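Local atomic coordinates of gluconate kinase (Lactobacillus acidophilus, PDB entry 3LL3), a protein that binds ATP and D-xylulose and probably phosphorylates a sugar or sugar acid as a carbohydrate kinase of the FGGY family. Residues S331-F336 against F475-E480; G375-L380 against A414-V419. All coordinates share one frame; numbering follows the deposited sequence.

Contact 1 and contact 2 lie on the same side of the chain's centre, with their own centres about 12 Å apart. Along the chain, contact 2 is nested inside the loop that contact 1 closes. The order is 331-336, 375-380, 414-419 and then 475-480. Helix 365-388 packs on both helix 407-417 and helix 465-485. The two contacts touch directly: Y478 OH packs 3.4 Å from N379 CA. Contact 1 sets strand 335-337 and the loop before it against helix 465-485, and there the second subunit joins in. Contact 2 packs helix 365-388 on helix 407-417, within the C-terminal domain that holds the ATP site.

Contact 1: residues S331-F336 against F475-E480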
ATOM      1  N   SER A 331      14.436  -2.014  -0.962  1.00 22.80           N
ATOM      2  CA  SER A 331      13.674  -0.801  -0.650  1.00 25.99           C
ATOM      3  C   SER A 331      13.328  -0.653   0.841  1.00 27.69           C
ATOM      4  O   SER A 331      12.242  -0.172   1.194  1.00 26.70           O
ATOM      5  CB  SER A 331      12.390  -0.735  -1.488  1.00 24.49           C
ATOM      6  OG  SER A 331      12.649  -0.845  -2.886  1.00 26.36           O
ATOM      7  N   ARG A 332      14.245  -1.070   1.703  1.00 25.02           N
ATOM      8  CA  ARG A 332      14.015  -1.059   3.147  1.00 27.44           C
ATOM      9  C   ARG A 332      12.746  -1.814   3.516  1.00 29.07           C
ATOM     10  O   ARG A 332      11.986  -1.400   4.403  1.00 27.36           O
ATOM     11  CB  ARG A 332      13.952   0.375   3.670  1.00 28.03           C
ATOM     12  CG  ARG A 332      15.155   1.222   3.275  1.00 29.14           C
ATOM     13  CD  ARG A 332      15.131   2.565   3.993  1.00 30.60           C
ATOM     14  NE  ARG A 332      16.090   3.482   3.399  1.00 31.83           N
ATOM     15  CZ  ARG A 332      17.352   3.584   3.803  1.00 37.43           C
ATOM     16  NH1 ARG A 332      17.786   2.832   4.815  1.00 38.35           N
ATOM     17  NH2 ARG A 332      18.173   4.436   3.207  1.00 39.04           N
ATOM     18  N   ASN A 333      12.522  -2.929   2.828  1.00 27.18           N
ATOM     19  CA  ASN A 333      11.422  -3.812   3.142  1.00 26.94           C
ATOM     20  C   ASN A 333      10.062  -3.272   2.736  1.00 28.03           C
ATOM     21  O   ASN A 333       9.038  -3.752   3.218  1.00 30.83           O
ATOM     22  CB  ASN A 333      11.416  -4.153   4.634  1.00 31.17           C
ATOM     23  CG  ASN A 333      12.372  -5.268   4.979  1.00 38.92           C
ATOM     24  OD1 ASN A 333      12.940  -5.925   4.092  1.00 35.31           O
ATOM     25  ND2 ASN A 333      12.560  -5.496   6.276  1.00 39.95           N
ATOM     26  N   LEU A 334      10.032  -2.285   1.856  1.00 26.34           N
ATOM     27  CA  LEU A 334       8.751  -1.833   1.349  1.00 25.33           C
ATOM     28  C   LEU A 334       8.249  -2.830   0.292  1.00 26.06           C
ATOM     29  O   LEU A 334       8.974  -3.169  -0.633  1.00 23.77           O
ATOM     30  CB  LEU A 334       8.870  -0.421   0.782  1.00 24.32           C
ATOM     31  CG  LEU A 334       7.590   0.141   0.158  1.00 26.18           C
ATOM     32  CD1 LEU A 334       6.464   0.206   1.201  1.00 25.25           C
ATOM     33  CD2 LEU A 334       7.860   1.499  -0.451  1.00 23.46           C
ATOM     34  N   ILE A 335       7.016  -3.307   0.445  1.00 24.24           N
ATOM     35  CA  ILE A 335       6.409  -4.213  -0.525  1.00 22.83           C
ATOM     36  C   ILE A 335       5.426  -3.486  -1.453  1.00 24.85           C
ATOM     37  O   ILE A 335       4.563  -2.725  -0.992  1.00 22.19           O
ATOM     38  CB  ILE A 335       5.660  -5.365   0.164  1.00 24.16           C
ATOM     39  CG1 ILE A 335       6.648  -6.283   0.888  1.00 24.99           C
ATOM     40  CG2 ILE A 335       4.816  -6.155  -0.870  1.00 22.45           C
ATOM     41  CD1 ILE A 335       7.787  -6.767   0.008  1.00 24.18           C
ATOM     42  N   PHE A 336       5.565  -3.728  -2.755  1.00 22.03           N
ATOM     43  CA  PHE A 336       4.617  -3.241  -3.744  1.00 19.95           C
ATOM     44  C   PHE A 336       3.980  -4.429  -4.447  1.00 23.83           C
ATOM     45  O   PHE A 336       4.662  -5.142  -5.195  1.00 19.39           O
ATOM     46  CB  PHE A 336       5.294  -2.338  -4.776  1.00 19.61           C
ATOM     47  CG  PHE A 336       4.352  -1.802  -5.830  1.00 19.43           C
ATOM     48  CD1 PHE A 336       3.404  -0.830  -5.518  1.00 20.59           C
ATOM     49  CD2 PHE A 336       4.419  -2.256  -7.137  1.00 20.18           C
ATOM     50  CE1 PHE A 336       2.541  -0.326  -6.496  1.00 19.33           C
ATOM     51  CE2 PHE A 336       3.565  -1.765  -8.111  1.00 20.09           C
ATOM     52  CZ  PHE A 336       2.624  -0.808  -7.799  1.00 22.15           C
ATOM     53  N   PHE A 475      11.600 -12.010  -0.553  1.00 27.16           N
ATOM     54  CA  PHE A 475      10.497 -12.635  -1.287  1.00 27.64           C
ATOM     55  C   PHE A 475       9.421 -13.280  -0.394  1.00 28.97           C
ATOM     56  O   PHE A 475       8.220 -13.162  -0.676  1.00 26.27           O
ATOM     57  CB  PHE A 475      11.010 -13.639  -2.347  1.00 27.80           C
ATOM     58  CG  PHE A 475       9.917 -14.204  -3.232  1.00 29.08           C
ATOM     59  CD1 PHE A 475       9.062 -13.359  -3.937  1.00 26.73           C
ATOM     60  CD2 PHE A 475       9.749 -15.576  -3.366  1.00 29.99           C
ATOM     61  CE1 PHE A 475       8.044 -13.872  -4.756  1.00 26.83           C
ATOM     62  CE2 PHE A 475       8.740 -16.099  -4.172  1.00 30.06           C
ATOM     63  CZ  PHE A 475       7.883 -15.241  -4.871  1.00 28.76           C
ATOM     64  N   PRO A 476       9.837 -13.978   0.673  1.00 28.84           N
ATOM     65  CA  PRO A 476       8.805 -14.537   1.555  1.00 28.82           C
ATOM     66  C   PRO A 476       7.905 -13.452   2.157  1.00 28.81           C
ATOM     67  O   PRO A 476       6.727 -13.700   2.354  1.00 30.23           O
ATOM     68  CB  PRO A 476       9.628 -15.218   2.661  1.00 28.33           C
ATOM     69  CG  PRO A 476      10.895 -15.638   1.952  1.00 30.21           C
ATOM     70  CD  PRO A 476      11.185 -14.484   1.003  1.00 29.62           C
ATOM     71  N   LEU A 477       8.450 -12.281   2.460  1.00 27.46           N
ATOM     72  CA  LEU A 477       7.628 -11.188   2.980  1.00 26.46           C
ATOM     73  C   LEU A 477       6.652 -10.694   1.902  1.00 27.58           C
ATOM     74  O   LEU A 477       5.498 -10.403   2.195  1.00 27.28           O
ATOM     75  CB  LEU A 477       8.504 -10.034   3.469  1.00 27.20           C
ATOM     76  CG  LEU A 477       7.791  -8.759   3.935  1.00 28.82           C
ATOM     77  CD1 LEU A 477       6.817  -9.054   5.055  1.00 29.83           C
ATOM     78  CD2 LEU A 477       8.817  -7.714   4.365  1.00 29.16           C
ATOM     79  N   TYR A 478       7.119 -10.608   0.654  1.00 26.26           N
ATOM     80  CA  TYR A 478       6.247 -10.239  -0.463  1.00 22.92           C
ATOM     81  C   TYR A 478       5.051 -11.197  -0.522  1.00 23.85           C
ATOM     82  O   TYR A 478       3.915 -10.765  -0.689  1.00 22.83           O
ATOM     83  CB  TYR A 478       7.030 -10.289  -1.777  1.00 23.28           C
ATOM     84  CG  TYR A 478       6.206 -10.104  -3.040  1.00 21.05           C
ATOM     85  CD1 TYR A 478       6.077  -8.850  -3.640  1.00 20.48           C
ATOM     86  CD2 TYR A 478       5.546 -11.181  -3.621  1.00 21.71           C
ATOM     87  CE1 TYR A 478       5.324  -8.682  -4.803  1.00 23.53           C
ATOM     88  CE2 TYR A 478       4.788 -11.024  -4.773  1.00 22.44           C
ATOM     89  CZ  TYR A 478       4.673  -9.780  -5.359  1.00 20.43           C
ATOM     90  OH  TYR A 478       3.907  -9.663  -6.489  1.00 21.22           O
ATOM     91  N   CYS A 479       5.317 -12.493  -0.384  1.00 23.95           N
ATOM     92  CA  CYS A 479       4.271 -13.508  -0.425  1.00 25.59           C
ATOM     93  C   CYS A 479       3.345 -13.437   0.792  1.00 27.99           C
ATOM     94  O   CYS A 479       2.156 -13.762   0.697  1.00 26.25           O
ATOM     95  CB  CYS A 479       4.880 -14.902  -0.546  1.00 27.77           C
ATOM     96  SG  CYS A 479       5.734 -15.158  -2.108  1.00 27.63           S
ATOM     97  N   GLU A 480       3.895 -13.035   1.932  1.00 27.57           N
ATOM     98  CA  GLU A 480       3.081 -12.869   3.132  1.00 31.56           C
ATOM     99  C   GLU A 480       2.057 -11.761   2.922  1.00 29.33           C
ATOM    100  O   GLU A 480       0.890 -11.935   3.254  1.00 28.26           O
ATOM    101  CB  GLU A 480       3.943 -12.572   4.354  1.00 33.98           C
ATOM    102  CG  GLU A 480       4.565 -13.817   4.961  1.00 42.20           C
ATOM    103  CD  GLU A 480       3.541 -14.702   5.652  1.00 49.62           C
ATOM    104  OE1 GLU A 480       2.722 -14.152   6.425  1.00 51.07           O
ATOM    105  OE2 GLU A 480       3.554 -15.940   5.420  1.00 51.96           O
TER
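I335 lays its side chain over the backbone and CB of Y478 and against the branch point of L477. I335 CD1 sits 3.8 Å from Y478 CA. I335 CG1, anti to the carbonyl carbon (chi1 -67°), is 4.1 Å from L477 CG. The other branch, I335 CG2, approaches the tyrosine ring obliquely, 4.1 Å from Y478 CD1. The side chains of I335 and Y478 cross at about a right angle. L477 also sends CD2 to N333, 4.1 Å from N333 O. The Y478 ring meets the next residue of the strand by its edge: Y478 CE1 lies near F336 O at 3.6 Å, with that oxygen close to the ring plane. No hydrogen bond crosses between the segments; the join is van der Waals contact, mostly apolar. The amide of N333 is held from another chain, ND2 bonding to F492 O of the second subunit, which also packs on L477. I335 pairs by backbone hydrogen bonds with V357 of strand 354-359. The short two-stranded sheet thus lies against helix 465-485, while L334, just before the strand, points away from that helix and packs on A371 of helix 365-388.

Contact 2: residues G375-L380 against A414-V419; sequences GIIFNL and ANIFNV
I416 reaches from helix 407-417 into the angle between I377 and F378 of helix 365-388. Its CB lies 4.0 Å from I377 CG2. From there the side chain divides. CG2, anti to the backbone N, goes to the rim of the F378 ring and stops 3.9 Å from F378 CD1. CG1, with chi1 -73°, is anti to the carbonyl carbon and passes 4.1 Å from F378 CE1. The tip, CD1, lies over one face of that ring, offset toward the rim. The same methyl presses on I377: I416 CD1 is 3.4 Å from I377 CG2, tighter than usual van der Waals contact. The phenylalanine and I416 cross at about a right angle, whereas the two isoleucines meet at a slant.

F417 adds a second contact to I377. F417 CE2 lies 4.1 Å from I377 CG2, which sits at the ring edge, near its plane. L380 O lies oblique to the ring, 3.8 Å from F417 CZ. L380 CB is 4.2 Å from F417 CZ. I377 CG2 thus touches both the tip of I416 and the edge of F417. No hydrogen bond joins the segments.

Y381, one turn on from I377, extends the cluster, meeting F417 edge-to-face and touching I416. All five contacting residues are buried. This is helix-to-helix hydrophobic packing in the C-terminal domain of an FGGY kinase, within the actin-like ATPase clan. It lies near the nucleotide site: the side chain of I377 is about 9 Å from the bound ATP.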
ATOM      1  N   GLY A 375       8.597  -4.993  -7.110  1.00 19.66           N
ATOM      2  CA  GLY A 375       7.311  -5.664  -7.051  1.00 20.42           C
ATOM      3  C   GLY A 375       6.926  -6.249  -8.401  1.00 21.26           C
ATOM      4  O   GLY A 375       6.434  -7.386  -8.489  1.00 21.33           O
ATOM      5  N   ILE A 376       7.136  -5.467  -9.459  1.00 20.87           N
ATOM      6  CA  ILE A 376       6.852  -5.929 -10.806  1.00 21.74           C
ATOM      7  C   ILE A 376       7.616  -7.236 -11.055  1.00 22.23           C
ATOM      8  O   ILE A 376       7.041  -8.227 -11.484  1.00 21.67           O
ATOM      9  CB  ILE A 376       7.215  -4.865 -11.854  1.00 23.27           C
ATOM     10  CG1 ILE A 376       6.139  -3.780 -11.895  1.00 22.86           C
ATOM     11  CG2 ILE A 376       7.334  -5.490 -13.250  1.00 22.00           C
ATOM     12  CD1 ILE A 376       6.557  -2.530 -12.616  1.00 21.38           C
ATOM     13  N   ILE A 377       8.896  -7.245 -10.707  1.00 20.64           N
ATOM     14  CA  ILE A 377       9.757  -8.413 -10.922  1.00 22.38           C
ATOM     15  C   ILE A 377       9.420  -9.568  -9.981  1.00 22.72           C
ATOM     16  O   ILE A 377       9.471 -10.733 -10.379  1.00 21.89           O
ATOM     17  CB  ILE A 377      11.247  -8.016 -10.738  1.00 19.47           C
ATOM     18  CG1 ILE A 377      11.617  -6.924 -11.739  1.00 21.07           C
ATOM     19  CG2 ILE A 377      12.172  -9.235 -10.913  1.00 20.81           C
ATOM     20  CD1 ILE A 377      13.099  -6.478 -11.624  1.00 21.33           C
ATOM     21  N   PHE A 378       9.116  -9.247  -8.719  1.00 20.27           N
ATOM     22  CA  PHE A 378       8.701 -10.262  -7.752  1.00 20.23           C
ATOM     23  C   PHE A 378       7.458 -11.014  -8.269  1.00 22.59           C
ATOM     24  O   PHE A 378       7.338 -12.231  -8.131  1.00 21.94           O
ATOM     25  CB  PHE A 378       8.374  -9.631  -6.387  1.00 21.66           C
ATOM     26  CG  PHE A 378       9.555  -9.498  -5.448  1.00 22.69           C
ATOM     27  CD1 PHE A 378      10.505 -10.506  -5.346  1.00 22.02           C
ATOM     28  CD2 PHE A 378       9.670  -8.382  -4.627  1.00 21.68           C
ATOM     29  CE1 PHE A 378      11.565 -10.396  -4.465  1.00 23.98           C
ATOM     30  CE2 PHE A 378      10.724  -8.263  -3.731  1.00 25.49           C
ATOM     31  CZ  PHE A 378      11.675  -9.270  -3.647  1.00 27.01           C
ATOM     32  N   ASN A 379       6.523 -10.273  -8.849  1.00 20.85           N
ATOM     33  CA  ASN A 379       5.283 -10.862  -9.352  1.00 21.58           C
ATOM     34  C   ASN A 379       5.615 -11.885 -10.459  1.00 21.56           C
ATOM     35  O   ASN A 379       5.092 -12.995 -10.472  1.00 19.62           O
ATOM     36  CB  ASN A 379       4.383  -9.741  -9.876  1.00 21.46           C
ATOM     37  CG  ASN A 379       3.038 -10.236 -10.391  1.00 21.53           C
ATOM     38  OD1 ASN A 379       2.582  -9.801 -11.452  1.00 23.01           O
ATOM     39  ND2 ASN A 379       2.393 -11.118  -9.643  1.00 19.03           N
ATOM     40  N   LEU A 380       6.508 -11.488 -11.358  1.00 19.74           N
ATOM     41  CA  LEU A 380       6.997 -12.368 -12.420  1.00 24.38           C
ATOM     42  C   LEU A 380       7.734 -13.578 -11.857  1.00 24.02           C
ATOM     43  O   LEU A 380       7.652 -14.675 -12.406  1.00 25.20           O
ATOM     44  CB  LEU A 380       7.916 -11.592 -13.373  1.00 22.72           C
ATOM     45  CG  LEU A 380       7.222 -10.592 -14.311  1.00 24.39           C
ATOM     46  CD1 LEU A 380       8.200  -9.501 -14.776  1.00 25.55           C
ATOM     47  CD2 LEU A 380       6.564 -11.276 -15.488  1.00 22.75           C
ATOM     48  N   ALA A 414      18.085 -10.883 -12.558  1.00 22.37           N
ATOM     49  CA  ALA A 414      19.088 -11.893 -12.231  1.00 23.70           C
ATOM     50  C   ALA A 414      19.158 -12.123 -10.719  1.00 23.96           C
ATOM     51  O   ALA A 414      19.198 -13.262 -10.257  1.00 22.80           O
ATOM     52  CB  ALA A 414      20.455 -11.458 -12.753  1.00 23.18           C
ATOM     53  N   ASN A 415      19.204 -11.027  -9.962  1.00 21.88           N
ATOM     54  CA  ASN A 415      19.289 -11.100  -8.508  1.00 23.44           C
ATOM     55  C   ASN A 415      18.051 -11.704  -7.815  1.00 25.35           C
ATOM     56  O   ASN A 415      18.186 -12.434  -6.829  1.00 24.93           O
ATOM     57  CB  ASN A 415      19.598  -9.715  -7.942  1.00 25.04           C
ATOM     58  CG  ASN A 415      20.973  -9.211  -8.360  1.00 25.74           C
ATOM     59  OD1 ASN A 415      21.783  -9.970  -8.889  1.00 26.07           O
ATOM     60  ND2 ASN A 415      21.237  -7.930  -8.130  1.00 23.45           N
ATOM     61  N   ILE A 416      16.860 -11.385  -8.330  1.00 23.90           N
ATOM     62  CA  ILE A 416      15.608 -11.926  -7.800  1.00 24.17           C
ATOM     63  C   ILE A 416      15.360 -13.372  -8.233  1.00 24.61           C
ATOM     64  O   ILE A 416      15.045 -14.222  -7.396  1.00 26.86           O
ATOM     65  CB  ILE A 416      14.412 -11.034  -8.177  1.00 23.41           C
ATOM     66  CG1 ILE A 416      14.457  -9.744  -7.347  1.00 25.03           C
ATOM     67  CG2 ILE A 416      13.092 -11.773  -7.979  1.00 23.64           C
ATOM     68  CD1 ILE A 416      13.461  -8.697  -7.798  1.00 24.36           C
ATOM     69  N   PHE A 417      15.499 -13.655  -9.524  1.00 22.58           N
ATOM     70  CA  PHE A 417      15.367 -15.027 -10.024  1.00 24.31           C
ATOM     71  C   PHE A 417      16.532 -15.921  -9.569  1.00 25.64           C
ATOM     72  O   PHE A 417      16.382 -17.136  -9.460  1.00 26.87           O
ATOM     73  CB  PHE A 417      15.253 -15.056 -11.561  1.00 24.03           C
ATOM     74  CG  PHE A 417      13.884 -14.672 -12.097  1.00 24.18           C
ATOM     75  CD1 PHE A 417      13.103 -15.601 -12.766  1.00 24.53           C
ATOM     76  CD2 PHE A 417      13.394 -13.380 -11.947  1.00 25.49           C
ATOM     77  CE1 PHE A 417      11.837 -15.253 -13.277  1.00 27.42           C
ATOM     78  CE2 PHE A 417      12.149 -13.018 -12.449  1.00 23.46           C
ATOM     79  CZ  PHE A 417      11.356 -13.962 -13.109  1.00 26.16           C
ATOM     80  N   ASN A 418      17.686 -15.321  -9.291  1.00 24.12           N
ATOM     81  CA  ASN A 418      18.880 -16.082  -8.904  1.00 25.12           C
ATOM     82  C   ASN A 418      19.271 -17.123  -9.958  1.00 28.96           C
ATOM     83  O   ASN A 418      19.678 -18.239  -9.621  1.00 28.96           O
ATOM     84  CB  ASN A 418      18.719 -16.780  -7.555  1.00 26.26           C
ATOM     85  CG  ASN A 418      20.073 -17.096  -6.899  1.00 32.60           C
ATOM     86  OD1 ASN A 418      21.102 -16.535  -7.282  1.00 29.00           O
ATOM     87  ND2 ASN A 418      20.070 -17.986  -5.913  1.00 33.13           N
ATOM     88  N   VAL A 419      19.102 -16.754 -11.223  1.00 26.98           N
ATOM     89  CA  VAL A 419      19.620 -17.522 -12.346  1.00 29.96           C
ATOM     90  C   VAL A 419      20.150 -16.491 -13.360  1.00 29.59           C
ATOM     91  O   VAL A 419      19.734 -15.322 -13.344  1.00 27.94           O
ATOM     92  CB  VAL A 419      18.538 -18.462 -12.980  1.00 30.88           C
ATOM     93  CG1 VAL A 419      17.780 -19.245 -11.919  1.00 31.30           C
ATOM     94  CG2 VAL A 419      17.566 -17.683 -13.790  1.00 32.40           C
TER